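Long-range contacts in VP5 (PDB 6QGI), which probably mediates fusion of the viral envelope with the host-cell membrane, as the envelope protein of a haloarchaeal pleomorphic virus: residues 7-12 with 310-315; 297-302 with 490-495; 303-308 with 437-442; 316-321 with 341-346; 332-337 with 443-448. All coordinates share one frame; numbering follows the deposited sequence.

Contact 1: residues 7-12 with 310-315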
# COMPACT_ATOMS: atom_id res chain seq x y z
N VAL A 7 3.34 5.10 -12.50
CA VAL A 7 4.27 5.69 -13.46
C VAL A 7 4.26 7.23 -13.37
O VAL A 7 5.33 7.82 -13.21
CB VAL A 7 3.98 5.21 -14.91
CG1 VAL A 7 4.98 5.79 -15.90
CG2 VAL A 7 3.98 3.68 -14.99
N GLY A 8 3.08 7.83 -13.52
CA GLY A 8 2.92 9.28 -13.50
C GLY A 8 3.38 9.96 -12.23
O GLY A 8 4.02 11.01 -12.29
N LEU A 9 3.06 9.37 -11.07
CA LEU A 9 3.43 9.95 -9.79
C LEU A 9 4.62 9.24 -9.16
O LEU A 9 5.11 9.70 -8.12
CB LEU A 9 2.22 9.93 -8.82
CG LEU A 9 0.90 10.52 -9.35
CD1 LEU A 9 -0.26 10.14 -8.45
CD2 LEU A 9 0.98 12.03 -9.56
N ALA A 10 5.12 8.14 -9.80
CA ALA A 10 6.24 7.31 -9.32
C ALA A 10 5.99 6.93 -7.86
O ALA A 10 6.87 6.99 -7.00
CB ALA A 10 7.58 8.05 -9.49
N ALA A 11 4.73 6.58 -7.58
CA ALA A 11 4.21 6.27 -6.26
C ALA A 11 3.61 4.85 -6.19
O ALA A 11 3.72 4.08 -7.14
CB ALA A 11 3.16 7.31 -5.88
N GLY A 12 3.01 4.53 -5.05
CA GLY A 12 2.34 3.26 -4.81
C GLY A 12 0.98 3.49 -4.19
O GLY A 12 0.80 4.46 -3.45
N THR A 310 8.80 12.82 -13.82
CA THR A 310 7.72 12.90 -14.82
C THR A 310 7.20 14.32 -15.07
O THR A 310 6.67 14.59 -16.15
CB THR A 310 6.55 12.02 -14.38
OG1 THR A 310 6.08 12.49 -13.12
CG2 THR A 310 6.91 10.54 -14.30
N GLY A 311 7.30 15.18 -14.06
CA GLY A 311 6.81 16.56 -14.11
C GLY A 311 5.35 16.69 -13.74
O GLY A 311 4.74 17.73 -14.01
N ALA A 312 4.78 15.64 -13.11
CA ALA A 312 3.38 15.59 -12.69
C ALA A 312 3.14 16.42 -11.42
O ALA A 312 3.78 16.18 -10.40
CB ALA A 312 2.94 14.15 -12.49
N THR A 313 2.23 17.41 -11.52
CA THR A 313 1.85 18.31 -10.42
C THR A 313 0.59 17.79 -9.75
O THR A 313 -0.38 17.44 -10.43
CB THR A 313 1.69 19.76 -10.90
OG1 THR A 313 0.83 19.79 -12.04
CG2 THR A 313 3.02 20.42 -11.24
N LEU A 314 0.59 17.75 -8.40
CA LEU A 314 -0.52 17.21 -7.61
C LEU A 314 -0.69 17.94 -6.26
O LEU A 314 0.25 17.95 -5.45
CB LEU A 314 -0.28 15.70 -7.40
CG LEU A 314 -1.37 14.85 -6.73
CD1 LEU A 314 -2.64 14.78 -7.58
CD2 LEU A 314 -0.87 13.46 -6.46
N PRO A 315 -1.88 18.52 -5.98
CA PRO A 315 -2.09 19.19 -4.68
C PRO A 315 -2.63 18.23 -3.61
O PRO A 315 -3.59 17.50 -3.86
CB PRO A 315 -3.10 20.29 -5.01
CG PRO A 315 -3.79 19.84 -6.29
CD PRO A 315 -3.09 18.62 -6.82
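The hydroxyl oxygen of T310 is held by two hydrogen bonds of unequal worth. As a donor, OG1 reaches the carbonyl of G8, with T310 OG1 and G8 O 2.7 Å apart and the donor lying in the carbonyl plane at a C=O...donor angle of 153°. As an acceptor it takes the backbone N-H of A312 in a weak bond, A312 N to T310 OG1 being 3.4 Å, which closes a loose ST turn over G311, a glycine with positive phi. The A312 methyl also abuts the gripped carbonyl, A312 CB lying 3.3 Å from G8 O. The first torsion (chi1 60°) sets OG1 in the crowded position between the backbone N and the carbonyl carbon, and the same rotation brings the methyl beside the V7 carbonyl, T310 CG2 lying 3.3 Å from V7 O. Both carbonyls belong to the short, weakly bonded helix 4-8; two residues after G8, A10 has positive phi. The apolar part begins with L9 CD2, 4.1 Å from A312 CB. The L9 side chain sets out away from 310-315 but bends back so that both methyls meet L314. The two leucines cross at about a right angle, with L9 CD2 3.9 Å from L314 CD2. I437 touches both leucines, and M349 and V352 of strand 343-355 also pack on L9. The N-terminal helix is thus docked on the turn between strands 301-307 and 312-320. In so short a helix any polarisation of G8 O is probably slight; the T310 hydroxyl supplies a donor to a buried helix-end carbonyl amid apolar neighbours.

Contact 2: residues 297-302 with 490-495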
# COMPACT_ATOMS: atom_id res chain seq x y z
N VAL A 297 0.52 13.25 10.78
CA VAL A 297 -0.12 13.84 9.59
C VAL A 297 -0.13 15.37 9.67
O VAL A 297 -0.22 15.94 10.76
CB VAL A 297 -1.58 13.29 9.44
CG1 VAL A 297 -2.36 14.04 8.36
CG2 VAL A 297 -1.61 11.80 9.14
N ASP A 298 -0.09 16.02 8.49
CA ASP A 298 -0.26 17.46 8.35
C ASP A 298 -1.53 17.68 7.53
O ASP A 298 -1.48 17.79 6.29
CB ASP A 298 0.96 18.16 7.74
CG ASP A 298 0.90 19.68 7.77
OD1 ASP A 298 -0.21 20.24 7.86
OD2 ASP A 298 1.97 20.32 7.70
N ALA A 299 -2.67 17.70 8.23
CA ALA A 299 -4.00 17.90 7.67
C ALA A 299 -4.26 19.36 7.31
O ALA A 299 -5.06 19.64 6.42
CB ALA A 299 -5.03 17.44 8.69
N GLU A 300 -3.58 20.30 8.01
CA GLU A 300 -3.79 21.74 7.87
C GLU A 300 -2.94 22.44 6.80
O GLU A 300 -3.19 23.62 6.55
CB GLU A 300 -3.55 22.44 9.22
CG GLU A 300 -4.83 22.70 10.00
CD GLU A 300 -5.91 23.53 9.31
OE1 GLU A 300 -5.56 24.51 8.60
OE2 GLU A 300 -7.10 23.20 9.48
N ARG A 301 -1.98 21.75 6.16
CA ARG A 301 -1.18 22.41 5.13
C ARG A 301 -1.21 21.65 3.80
O ARG A 301 -0.61 20.58 3.68
CB ARG A 301 0.27 22.64 5.59
CG ARG A 301 0.43 23.94 6.37
CD ARG A 301 1.38 23.79 7.54
NE ARG A 301 0.78 23.00 8.61
CZ ARG A 301 0.64 23.41 9.87
NH1 ARG A 301 0.06 22.63 10.77
NH2 ARG A 301 1.08 24.61 10.24
N GLU A 302 -1.92 22.23 2.82
CA GLU A 302 -2.04 21.69 1.47
C GLU A 302 -0.79 22.06 0.70
O GLU A 302 -0.39 23.23 0.66
CB GLU A 302 -3.31 22.21 0.76
CG GLU A 302 -3.69 21.38 -0.46
CD GLU A 302 -4.68 22.05 -1.40
OE1 GLU A 302 -5.88 22.11 -1.06
OE2 GLU A 302 -4.24 22.50 -2.49
N ILE A 490 -10.21 13.74 11.73
CA ILE A 490 -11.20 13.15 10.83
C ILE A 490 -12.06 14.28 10.23
O ILE A 490 -12.16 14.36 9.01
CB ILE A 490 -12.04 12.05 11.55
CG1 ILE A 490 -11.19 10.78 11.86
CG2 ILE A 490 -13.34 11.70 10.81
CD1 ILE A 490 -10.29 10.17 10.72
N GLU A 491 -12.60 15.19 11.08
CA GLU A 491 -13.41 16.34 10.65
C GLU A 491 -12.64 17.22 9.65
O GLU A 491 -13.23 17.65 8.66
CB GLU A 491 -13.86 17.17 11.86
CG GLU A 491 -15.04 16.57 12.60
CD GLU A 491 -15.48 17.27 13.87
OE1 GLU A 491 -14.65 17.95 14.51
OE2 GLU A 491 -16.67 17.12 14.25
N LYS A 492 -11.32 17.44 9.89
CA LYS A 492 -10.43 18.22 9.01
C LYS A 492 -10.39 17.65 7.60
O LYS A 492 -10.49 18.41 6.63
CB LYS A 492 -9.01 18.29 9.59
CG LYS A 492 -8.84 19.29 10.73
CD LYS A 492 -7.49 19.12 11.42
CE LYS A 492 -7.39 19.92 12.70
NZ LYS A 492 -6.01 19.89 13.24
N TYR A 493 -10.26 16.31 7.48
CA TYR A 493 -10.21 15.63 6.18
C TYR A 493 -11.60 15.53 5.55
O TYR A 493 -11.69 15.63 4.33
CB TYR A 493 -9.58 14.24 6.31
CG TYR A 493 -8.07 14.28 6.22
CD1 TYR A 493 -7.43 14.41 4.99
CD2 TYR A 493 -7.29 14.26 7.36
CE1 TYR A 493 -6.05 14.49 4.90
CE2 TYR A 493 -5.90 14.30 7.29
CZ TYR A 493 -5.28 14.44 6.05
OH TYR A 493 -3.91 14.50 5.94
N GLU A 494 -12.65 15.38 6.37
CA GLU A 494 -14.05 15.32 5.92
C GLU A 494 -14.49 16.66 5.34
O GLU A 494 -15.27 16.69 4.39
CB GLU A 494 -14.98 14.89 7.06
CG GLU A 494 -14.92 13.40 7.34
CD GLU A 494 -16.19 12.79 7.90
OE1 GLU A 494 -17.21 12.75 7.17
OE2 GLU A 494 -16.17 12.33 9.07
N GLN A 495 -13.96 17.78 5.89
CA GLN A 495 -14.23 19.14 5.42
C GLN A 495 -13.53 19.40 4.09
O GLN A 495 -14.16 19.92 3.16
CB GLN A 495 -13.79 20.18 6.47
CG GLN A 495 -14.80 20.39 7.60
CD GLN A 495 -14.16 20.93 8.87
OE1 GLN A 495 -13.22 21.74 8.84
NE2 GLN A 495 -14.68 20.50 10.01
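Y493 reaches out of helix 476-496 with CG anti to its carbonyl carbon (chi1 -85°), and so brings its phenol end to the weakly bonded strand segment 297-299, whose axis runs at 49° to that of the helix. V297 answers tip to tip. Its CG1, anti to the backbone N (chi1 171°), sits at the ring edge, in plane, and V297 CG1 lies a tight 2.9 Å from Y493 OH. A299 supplies a second apolar point, A299 CB approaching Y493 CE2 obliquely at 3.5 Å. The K492 chain runs out extended beyond CG and lays its methylenes along the same methyl, K492 CD being 4.0 Å from A299 CB. Its ammonium makes no salt bridge with E300, for K492 NZ and E300 OE2 remain 5.1 Å apart. Within 297-302, R301 folds back on D298: R301 NE gives a straight, in-plane salt-bridge hydrogen bond of 3.0 Å to the syn lone pair of D298 OD1, while D298 OD2 takes the backbone N-H of S461. I287 and I291 of helix 285-292 also cover Y493. No hydrogen bond joins the two segments, so apolar contact carries the docking, and the buried phenol hydroxyl is satisfied by T317 OG1 on the adjoining strand.

Contact 3: residues 303-308 with 437-442; sequences ATITIQ and IQLQGS
Strands 301-307 and 434-439 of the antiparallel beta domain are not paired with each other; their side chains meet in a buried aliphatic cluster of I305, I307 and L439. L439 is the hub. With CG anti to its carbonyl carbon (chi1 -55°) it sends one methyl, CD2, against the CD1 ends of the two isoleucines. I305 meets it tip to tip, I305 CD1 to L439 CD2 measuring 4.0 Å, and this reach follows from a first torsion that puts CG1 in the crowded place between backbone N and carbonyl carbon (chi1 58°). I307 crosses the leucine obliquely, I307 CD1 lying 4.2 Å from L439 CD2. At Q308 the chains come together through the backbone. Q308 N donates to S442 O at 3.2 Å, a bent bond whose donor stands above the carbonyl plane, and I307 CA packs 3.6 Å from the same S442 O. The serine hydroxyl turns instead to D335 OD1, in a weak bond. Around the aliphatic cluster F318 and F345 touch I305, while V343 touches L439. The contact thus joins two unpaired strands of an antiparallel beta fold by aliphatic packing, with one backbone bond where the loop 440-442 leads into strand 443-450.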
# COMPACT_ATOMS: atom_id res chain seq x y z
N ALA A 303 -0.14 21.05 0.12
CA ALA A 303 1.08 21.22 -0.63
C ALA A 303 0.93 20.76 -2.06
O ALA A 303 0.39 19.68 -2.30
CB ALA A 303 2.21 20.46 0.03
N THR A 304 1.40 21.58 -3.01
CA THR A 304 1.42 21.23 -4.43
C THR A 304 2.83 20.70 -4.70
O THR A 304 3.81 21.38 -4.40
CB THR A 304 1.00 22.42 -5.32
OG1 THR A 304 1.89 23.52 -5.11
CG2 THR A 304 -0.44 22.87 -5.07
N ILE A 305 2.93 19.44 -5.16
CA ILE A 305 4.21 18.79 -5.41
C ILE A 305 4.43 18.54 -6.90
O ILE A 305 3.47 18.44 -7.67
CB ILE A 305 4.37 17.46 -4.60
CG1 ILE A 305 3.24 16.44 -4.91
CG2 ILE A 305 4.50 17.74 -3.11
CD1 ILE A 305 3.55 14.98 -4.58
N THR A 306 5.70 18.44 -7.31
CA THR A 306 6.09 18.10 -8.67
C THR A 306 6.97 16.87 -8.57
O THR A 306 8.03 16.94 -7.95
CB THR A 306 6.79 19.29 -9.39
OG1 THR A 306 5.84 20.33 -9.59
CG2 THR A 306 7.38 18.89 -10.75
N ILE A 307 6.53 15.76 -9.18
CA ILE A 307 7.29 14.52 -9.22
C ILE A 307 8.37 14.76 -10.28
O ILE A 307 8.06 14.89 -11.45
CB ILE A 307 6.37 13.28 -9.49
CG1 ILE A 307 5.22 13.19 -8.44
CG2 ILE A 307 7.16 11.97 -9.57
CD1 ILE A 307 5.65 13.03 -6.97
N GLN A 308 9.61 14.94 -9.82
CA GLN A 308 10.80 15.28 -10.60
C GLN A 308 10.98 14.49 -11.91
O GLN A 308 11.26 15.10 -12.95
CB GLN A 308 12.06 15.10 -9.76
CG GLN A 308 12.12 16.00 -8.54
CD GLN A 308 13.52 16.02 -8.02
OE1 GLN A 308 14.12 14.98 -7.72
NE2 GLN A 308 14.08 17.23 -7.94
N ILE A 437 -1.45 7.91 -1.60
CA ILE A 437 -0.36 7.28 -2.34
C ILE A 437 0.92 7.32 -1.50
O ILE A 437 1.07 8.21 -0.67
CB ILE A 437 -0.16 7.94 -3.74
CG1 ILE A 437 0.19 9.45 -3.63
CG2 ILE A 437 -1.40 7.72 -4.63
CD1 ILE A 437 0.85 10.06 -4.83
N GLN A 438 1.82 6.35 -1.71
CA GLN A 438 3.11 6.35 -1.01
C GLN A 438 4.14 6.88 -1.99
O GLN A 438 4.34 6.27 -3.04
CB GLN A 438 3.48 4.97 -0.47
CG GLN A 438 4.79 4.98 0.32
CD GLN A 438 5.21 3.64 0.84
OE1 GLN A 438 4.45 2.95 1.52
NE2 GLN A 438 6.44 3.24 0.56
N LEU A 439 4.79 8.01 -1.67
CA LEU A 439 5.80 8.62 -2.53
C LEU A 439 7.10 7.84 -2.46
O LEU A 439 7.67 7.70 -1.38
CB LEU A 439 6.02 10.10 -2.15
CG LEU A 439 4.76 10.97 -2.13
CD1 LEU A 439 5.04 12.32 -1.52
CD2 LEU A 439 4.18 11.16 -3.53
N GLN A 440 7.54 7.31 -3.61
CA GLN A 440 8.77 6.51 -3.74
C GLN A 440 9.85 7.33 -4.42
O GLN A 440 11.00 7.36 -3.96
CB GLN A 440 8.50 5.23 -4.56
CG GLN A 440 7.15 4.55 -4.33
CD GLN A 440 7.08 3.75 -3.05
OE1 GLN A 440 8.04 3.64 -2.28
NE2 GLN A 440 5.91 3.17 -2.80
N GLY A 441 9.46 8.01 -5.50
CA GLY A 441 10.34 8.85 -6.29
C GLY A 441 10.42 10.27 -5.77
O GLY A 441 9.53 10.72 -5.04
N SER A 442 11.48 10.98 -6.18
CA SER A 442 11.76 12.36 -5.81
C SER A 442 10.65 13.31 -6.27
O SER A 442 9.99 13.08 -7.28
CB SER A 442 13.10 12.80 -6.35
OG SER A 442 14.18 12.17 -5.67

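Contact 4: residues 316-321 with 341-346; sequences GTFALT and GDVYFT
One face of the F318 ring carries the edge of F345, an edge-to-face pair with centroids 4.9 Å apart and planes at 63°, in which F345 CD1 stands 3.6 Å from F318 CE1. At the edge of the F318 ring, near its plane, lies V343 CG1. F345 has its own cover: T317 N lies over one face, offset toward the rim, and the far end of the ring rests obliquely on the chain at a glycine, F345 CZ being 3.3 Å from G316 N. Its CG is anti to the backbone N (chi1 -161°), which swings the ring across to strand 312-320; I305 of strand 301-307 also touches it. Y344, on the other side of the sheet, is met in its plane at the edge by a methyl, T321 CG2 lying 3.4 Å from Y344 CE2, and its hydroxyl is hydrogen-bonded to N62 OD1. The backbone beneath is a regular antiparallel pairing of strands 312-320 and 343-355. T317 with T346 and A319 with Y344 form hydrogen-bonded pairs; F318 with F345 and L320 with V343 are non-hydrogen-bonded, and their side chains share one face, where L439 touches F318 and V343. Y344 N gives the shortest of the backbone bonds, 2.8 Å to A319 O, in the carbonyl plane, whereas A319 N approaches Y344 O from well above it. At the far end T321 takes over with its side chain. T321 OG1, in the crowded position (chi1 64°), accepts D342 N at 2.7 Å, and T321 N returns a nearly axial bond of 3.1 Å to D342 O.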
# COMPACT_ATOMS: atom_id res chain seq x y z
N GLY A 316 -2.03 18.24 -2.43
CA GLY A 316 -2.48 17.37 -1.34
C GLY A 316 -1.77 17.53 -0.02
O GLY A 316 -0.87 18.35 0.13
N THR A 317 -2.21 16.73 0.96
CA THR A 317 -1.67 16.74 2.33
C THR A 317 -0.72 15.57 2.56
O THR A 317 -0.88 14.50 1.96
CB THR A 317 -2.81 16.73 3.36
OG1 THR A 317 -3.76 15.72 3.00
CG2 THR A 317 -3.51 18.09 3.47
N PHE A 318 0.27 15.79 3.44
CA PHE A 318 1.31 14.83 3.79
C PHE A 318 1.04 14.08 5.09
O PHE A 318 0.43 14.60 6.03
CB PHE A 318 2.67 15.52 3.94
CG PHE A 318 3.37 15.90 2.66
CD1 PHE A 318 4.01 14.94 1.89
CD2 PHE A 318 3.45 17.23 2.26
CE1 PHE A 318 4.70 15.30 0.73
CE2 PHE A 318 4.13 17.58 1.10
CZ PHE A 318 4.75 16.61 0.34
N ALA A 319 1.55 12.85 5.11
CA ALA A 319 1.56 11.93 6.24
C ALA A 319 2.94 11.31 6.29
O ALA A 319 3.47 10.91 5.25
CB ALA A 319 0.48 10.87 6.08
N LEU A 320 3.56 11.32 7.47
CA LEU A 320 4.89 10.75 7.64
C LEU A 320 4.86 9.70 8.71
O LEU A 320 4.32 9.96 9.78
CB LEU A 320 5.91 11.84 8.02
CG LEU A 320 6.30 12.92 6.99
CD1 LEU A 320 7.43 13.75 7.52
CD2 LEU A 320 6.81 12.32 5.71
N THR A 321 5.43 8.51 8.44
CA THR A 321 5.51 7.43 9.43
C THR A 321 6.51 7.86 10.51
O THR A 321 6.31 7.60 11.70
CB THR A 321 5.91 6.09 8.79
OG1 THR A 321 7.22 6.22 8.26
CG2 THR A 321 4.94 5.63 7.72
N GLY A 341 11.58 6.71 7.41
CA GLY A 341 10.24 6.15 7.33
C GLY A 341 9.65 6.22 5.93
O GLY A 341 10.39 6.37 4.95
N ASP A 342 8.32 6.11 5.83
CA ASP A 342 7.57 6.15 4.59
C ASP A 342 6.76 7.45 4.48
O ASP A 342 6.25 7.95 5.48
CB ASP A 342 6.67 4.93 4.44
CG ASP A 342 7.41 3.61 4.27
OD1 ASP A 342 8.29 3.54 3.38
OD2 ASP A 342 7.09 2.65 5.00
N VAL A 343 6.68 7.99 3.25
CA VAL A 343 5.94 9.22 2.92
C VAL A 343 4.61 8.88 2.28
O VAL A 343 4.60 8.19 1.26
CB VAL A 343 6.75 10.18 2.00
CG1 VAL A 343 5.99 11.48 1.77
CG2 VAL A 343 8.11 10.46 2.57
N TYR A 344 3.52 9.41 2.84
CA TYR A 344 2.18 9.24 2.28
C TYR A 344 1.66 10.60 1.79
O TYR A 344 2.12 11.65 2.26
CB TYR A 344 1.22 8.58 3.28
CG TYR A 344 1.63 7.17 3.65
CD1 TYR A 344 1.36 6.10 2.81
CD2 TYR A 344 2.34 6.92 4.82
CE1 TYR A 344 1.78 4.81 3.12
CE2 TYR A 344 2.75 5.63 5.15
CZ TYR A 344 2.47 4.58 4.29
OH TYR A 344 2.86 3.30 4.61
N PHE A 345 0.78 10.58 0.77
CA PHE A 345 0.24 11.80 0.18
C PHE A 345 -1.22 11.59 -0.21
O PHE A 345 -1.53 10.80 -1.11
CB PHE A 345 1.08 12.23 -1.04
CG PHE A 345 0.92 13.67 -1.48
CD1 PHE A 345 1.46 14.71 -0.74
CD2 PHE A 345 0.27 13.97 -2.67
CE1 PHE A 345 1.34 16.03 -1.16
CE2 PHE A 345 0.15 15.30 -3.10
CZ PHE A 345 0.69 16.32 -2.34
N THR A 346 -2.13 12.28 0.52
CA THR A 346 -3.57 12.22 0.29
C THR A 346 -3.92 13.37 -0.64
O THR A 346 -3.74 14.54 -0.27
CB THR A 346 -4.34 12.27 1.61
OG1 THR A 346 -3.81 11.26 2.48
CG2 THR A 346 -5.84 12.06 1.43

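Contact 5: residues 332-337 with 443-448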
# COMPACT_ATOMS: atom_id res chain seq x y z
N LYS A 332 11.68 23.07 -1.63
CA LYS A 332 12.70 22.03 -1.45
C LYS A 332 12.35 20.73 -2.17
O LYS A 332 11.18 20.38 -2.32
CB LYS A 332 12.94 21.76 0.04
CG LYS A 332 13.47 22.96 0.84
CD LYS A 332 14.90 23.35 0.45
CE LYS A 332 15.40 24.54 1.24
NZ LYS A 332 16.73 24.99 0.76
N THR A 333 13.39 20.02 -2.60
CA THR A 333 13.29 18.73 -3.28
C THR A 333 13.59 17.63 -2.26
O THR A 333 14.60 17.70 -1.56
CB THR A 333 14.23 18.68 -4.48
OG1 THR A 333 13.87 19.68 -5.43
CG2 THR A 333 14.25 17.32 -5.12
N TYR A 334 12.74 16.60 -2.21
CA TYR A 334 12.88 15.51 -1.26
C TYR A 334 12.97 14.17 -1.95
O TYR A 334 12.25 13.92 -2.92
CB TYR A 334 11.72 15.51 -0.26
CG TYR A 334 11.78 16.69 0.68
CD1 TYR A 334 12.63 16.69 1.78
CD2 TYR A 334 11.03 17.84 0.44
CE1 TYR A 334 12.72 17.78 2.63
CE2 TYR A 334 11.10 18.94 1.29
CZ TYR A 334 11.95 18.91 2.38
OH TYR A 334 12.06 19.99 3.22
N ASP A 335 13.88 13.34 -1.45
CA ASP A 335 14.10 12.00 -1.93
C ASP A 335 13.57 11.05 -0.87
O ASP A 335 14.16 10.94 0.21
CB ASP A 335 15.58 11.74 -2.27
CG ASP A 335 15.85 10.44 -3.01
OD1 ASP A 335 14.88 9.78 -3.44
OD2 ASP A 335 17.04 10.07 -3.15
N PRO A 336 12.42 10.41 -1.13
CA PRO A 336 11.83 9.54 -0.10
C PRO A 336 12.68 8.31 0.23
O PRO A 336 12.55 7.75 1.31
CB PRO A 336 10.47 9.14 -0.65
CG PRO A 336 10.42 9.64 -2.02
CD PRO A 336 11.60 10.45 -2.36
N SER A 337 13.57 7.92 -0.69
CA SER A 337 14.46 6.78 -0.54
C SER A 337 15.54 7.02 0.54
O SER A 337 16.12 6.05 1.03
CB SER A 337 15.13 6.44 -1.87
OG SER A 337 15.91 7.51 -2.37
N PHE A 443 10.44 14.36 -5.48
CA PHE A 443 9.41 15.37 -5.67
C PHE A 443 9.84 16.71 -5.06
O PHE A 443 10.61 16.73 -4.09
CB PHE A 443 8.08 14.90 -5.04
CG PHE A 443 8.11 14.75 -3.54
CD1 PHE A 443 8.55 13.57 -2.95
CD2 PHE A 443 7.71 15.79 -2.71
CE1 PHE A 443 8.62 13.44 -1.55
CE2 PHE A 443 7.77 15.67 -1.32
CZ PHE A 443 8.22 14.49 -0.75
N THR A 444 9.30 17.81 -5.59
CA THR A 444 9.59 19.15 -5.10
C THR A 444 8.29 19.83 -4.67
O THR A 444 7.32 19.81 -5.42
CB THR A 444 10.34 19.96 -6.19
OG1 THR A 444 11.38 19.16 -6.75
CG2 THR A 444 10.91 21.27 -5.66
N ILE A 445 8.29 20.43 -3.47
CA ILE A 445 7.13 21.16 -2.97
C ILE A 445 7.18 22.54 -3.63
O ILE A 445 8.03 23.35 -3.27
CB ILE A 445 7.11 21.22 -1.41
CG1 ILE A 445 7.06 19.80 -0.80
CG2 ILE A 445 5.95 22.07 -0.92
CD1 ILE A 445 7.49 19.68 0.63
N ASP A 446 6.33 22.79 -4.63
CA ASP A 446 6.30 24.08 -5.33
C ASP A 446 5.67 25.16 -4.48
O ASP A 446 6.02 26.34 -4.63
CB ASP A 446 5.55 23.97 -6.67
CG ASP A 446 6.24 23.15 -7.75
OD1 ASP A 446 7.44 22.84 -7.59
OD2 ASP A 446 5.58 22.85 -8.77
N LYS A 447 4.73 24.77 -3.59
CA LYS A 447 3.99 25.67 -2.70
C LYS A 447 3.40 24.91 -1.50
O LYS A 447 3.07 23.73 -1.61
CB LYS A 447 2.86 26.36 -3.48
CG LYS A 447 2.45 27.73 -2.95
CD LYS A 447 0.94 27.96 -3.01
CE LYS A 447 0.40 28.30 -4.38
NZ LYS A 447 -1.09 28.32 -4.39
N LEU A 448 3.27 25.61 -0.36
CA LEU A 448 2.64 25.17 0.89
C LEU A 448 1.59 26.20 1.28
O LEU A 448 1.91 27.39 1.30
CB LEU A 448 3.68 25.00 2.03
CG LEU A 448 4.68 23.86 1.93
CD1 LEU A 448 5.70 23.97 3.02
CD2 LEU A 448 4.01 22.54 2.11
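Strand 333-334 pairs antiparallel with strand 443-450 through three backbone bonds, the straightest running from Y334 N to F443 O at 2.8 Å, nearly along the C=O axis. The short strand thereby extends the antiparallel beta structure beside 443-450, whose other neighbour is 301-307. Y334 and F443 form the hydrogen-bonded pair, F443 N returning a bond to Y334 O, and I445 N reaches K332 O at 3.1 Å in the carbonyl plane. T333 and T444 are the non-hydrogen-bonded pair, their CA atoms close together, and their hydroxyls, both anti to their own carbonyl carbons, share a hydrogen bond of 2.9 Å between T333 OG1 and T444 OG1 in which either may be the donor. On the other face aromatic groups take over. F443 holds CG in the crowded position between backbone N and carbonyl carbon (chi1 65°), so its ring lies against the partner strand; Y334 CB sits over one face of the ring as a CH-pi contact, 4.1 Å from the centroid of the F443 ring. P336 closes the edge, near the ring plane, with its CG 4.2 Å from F443 CE1. The tyrosine ring crosses I445 obliquely, Y334 CE2 lying 3.7 Å from I445 CD1, while its hydroxyl accepts the N-H of E329. I305 and I307 pack on F443 from strand 301-307. Beyond the strand the chain is tied by a local bond: S337 OG donates to D335 OD1 at 2.7 Å, meeting that oxygen from above the carboxylate plane.

How the contacts relate
Starting from the N terminus, contact 1 closes a long excursion of nearly 300 residues, much of it helical, by bringing the first helix back to the start of strand 312-320. Before it closes, contacts 2 and 3 have opened, and both cross it. Contact 2 spans the widest remaining part of the chain, joining 297-302 to the C-terminal helix, and encloses contacts 3, 4 and 5. Contact 4, between neighbouring strands, lies within contact 3; contact 5 crosses both. Together they tie strands 301-307, 312-320, 343-355, 434-439 and 443-450 into the beta domain, with contacts 1 and 2 fastening terminal helices to it. F318 of contact 4 touches F443 of contact 5.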